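PDB 3N6X: putative glutathionylspermidine synthase from Methylobacillus flagellatus, which probably catalyses an ATP-dependent ligation resembling glutathionylspermidine synthesis, though its substrates are not established. Local coordinates for residues 344-349 against 402-407. Numbering follows the deposited sequence. Where two conformers were deposited one is given.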
# COMPACT_ATOMS: atom_id res chain seq x y z
N VAL A 344 9.42 -8.60 -8.91
CA VAL A 344 10.79 -8.82 -8.48
C VAL A 344 10.94 -10.35 -8.35
O VAL A 344 10.05 -10.98 -7.77
CB VAL A 344 11.07 -8.10 -7.13
CG1 VAL A 344 12.47 -8.41 -6.60
CG2 VAL A 344 10.88 -6.60 -7.27
N PRO A 345 12.02 -11.00 -8.89
CA PRO A 345 12.17 -12.46 -8.67
C PRO A 345 12.16 -12.74 -7.17
O PRO A 345 12.84 -12.05 -6.40
CB PRO A 345 13.53 -12.78 -9.32
CG PRO A 345 13.76 -11.66 -10.28
CD PRO A 345 13.16 -10.45 -9.64
N THR A 346 11.24 -13.60 -6.74
CA THR A 346 11.04 -13.84 -5.31
C THR A 346 11.11 -15.30 -4.99
O THR A 346 10.45 -16.11 -5.64
CB THR A 346 9.73 -13.19 -4.82
OG1 THR A 346 9.69 -11.86 -5.30
CG2 THR A 346 9.61 -13.18 -3.30
N TYR A 347 11.91 -15.64 -3.98
CA TYR A 347 12.07 -17.02 -3.52
C TYR A 347 11.19 -17.24 -2.32
O TYR A 347 11.18 -16.41 -1.42
CB TYR A 347 13.55 -17.28 -3.14
CG TYR A 347 14.50 -17.08 -4.30
CD1 TYR A 347 14.77 -18.12 -5.19
CD2 TYR A 347 15.16 -15.87 -4.49
CE1 TYR A 347 15.68 -17.96 -6.24
CE2 TYR A 347 16.06 -15.69 -5.54
CZ TYR A 347 16.30 -16.74 -6.43
OH TYR A 347 17.13 -16.56 -7.51
N GLN A 348 10.43 -18.34 -2.30
CA GLN A 348 9.60 -18.68 -1.13
C GLN A 348 10.30 -19.79 -0.36
O GLN A 348 10.36 -20.92 -0.83
CB GLN A 348 8.17 -19.11 -1.55
CG GLN A 348 7.31 -17.98 -2.14
CD GLN A 348 7.70 -17.69 -3.58
OE1 GLN A 348 7.78 -18.60 -4.42
NE2 GLN A 348 8.04 -16.44 -3.87
N LEU A 349 10.89 -19.45 0.81
CA LEU A 349 11.69 -20.39 1.62
C LEU A 349 10.88 -21.55 2.18
O LEU A 349 11.45 -22.52 2.65
CB LEU A 349 12.50 -19.66 2.71
CG LEU A 349 13.77 -18.95 2.21
CD1 LEU A 349 13.44 -17.68 1.43
CD2 LEU A 349 14.67 -18.60 3.33
N ASN A 402 8.36 -18.98 7.01
CA ASN A 402 8.07 -17.59 7.38
C ASN A 402 8.99 -16.60 6.65
O ASN A 402 9.03 -15.42 6.99
CB ASN A 402 8.16 -17.39 8.92
CG ASN A 402 7.66 -16.04 9.41
OD1 ASN A 402 6.55 -15.59 9.08
ND2 ASN A 402 8.49 -15.34 10.18
N TYR A 403 9.73 -17.06 5.62
CA TYR A 403 10.64 -16.18 4.90
C TYR A 403 10.47 -16.19 3.40
O TYR A 403 9.98 -17.16 2.81
CB TYR A 403 12.10 -16.50 5.26
CG TYR A 403 12.44 -16.22 6.71
CD1 TYR A 403 12.27 -17.21 7.68
CD2 TYR A 403 12.93 -14.99 7.11
CE1 TYR A 403 12.55 -16.96 9.02
CE2 TYR A 403 13.22 -14.72 8.45
CZ TYR A 403 13.02 -15.71 9.40
OH TYR A 403 13.32 -15.46 10.72
N ILE A 404 10.86 -15.07 2.78
CA ILE A 404 10.94 -14.91 1.34
C ILE A 404 12.26 -14.23 1.09
O ILE A 404 12.82 -13.63 2.02
CB ILE A 404 9.75 -14.12 0.71
CG1 ILE A 404 9.59 -12.71 1.30
CG2 ILE A 404 8.45 -14.90 0.74
CD1 ILE A 404 10.00 -11.62 0.36
N ALA A 405 12.80 -14.35 -0.11
CA ALA A 405 14.07 -13.69 -0.44
C ALA A 405 14.02 -13.13 -1.84
O ALA A 405 13.33 -13.66 -2.69
CB ALA A 405 15.24 -14.66 -0.30
N GLN A 406 14.70 -12.01 -2.06
CA GLN A 406 14.75 -11.36 -3.36
C GLN A 406 16.19 -10.95 -3.64
O GLN A 406 16.96 -10.73 -2.70
CB GLN A 406 13.84 -10.12 -3.37
CG GLN A 406 12.34 -10.44 -3.35
CD GLN A 406 11.49 -9.24 -3.01
OE1 GLN A 406 11.94 -8.29 -2.37
NE2 GLN A 406 10.22 -9.28 -3.39
N PRO A 407 16.59 -10.79 -4.92
CA PRO A 407 17.93 -10.26 -5.19
C PRO A 407 18.05 -8.82 -4.67
O PRO A 407 17.04 -8.12 -4.60
CB PRO A 407 18.03 -10.32 -6.71
CG PRO A 407 16.63 -10.25 -7.19
CD PRO A 407 15.81 -10.96 -6.17
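Tyr403 meets Leu349 in two ways: its carbonyl O accepts the bond from Leu349 N at 3.2 Å, the donor standing 38° out of the carbonyl plane, while its CB packs against Leu349 CD2. Ile404 forms a non-hydrogen-bonded pair with Gln348, and its side chain meets mostly backbone, CB lying 3.4 Å from Tyr347 O; CG1 sits between the backbone N and the carbonyl carbon (chi1 58°), and CD1 beyond it touches Thr346 CG2. Ala405 forms the antiparallel hydrogen-bonded pair with Tyr347. Tyr347 N reaches Ala405 O at 2.8 Å in a straight bond, and Ala405 N returns to Tyr347 O at 2.9 Å. That same Ala405 O lies at the Tyr347 ring edge, 3.4 Å from CD2, while Ala405 CB meets Leu349 CD1 on the face covered by helix 352-360. Gln406 runs side by side with Thr346, pointing the same way; its side chain crosses that of Val344 at about a right angle, where Val344 CG1 rests on Gln406 CD and CG. Thr346 OG1 accepts from Gln406 NE2 at 3.3 Å, close to the amide plane, and donates to Val344 O; Lys368 NZ holds Gln406 OE1. Pro407 ends the contact, placing CD 3.2 Å from Pro345 O. The two adjacent pair types identify antiparallel edge pairing: strand 347-348 borders the four-stranded sheet 347-348, 403-407, 365-369, 378-380, consistent with the small antiparallel sheet of an ATP-grasp fold.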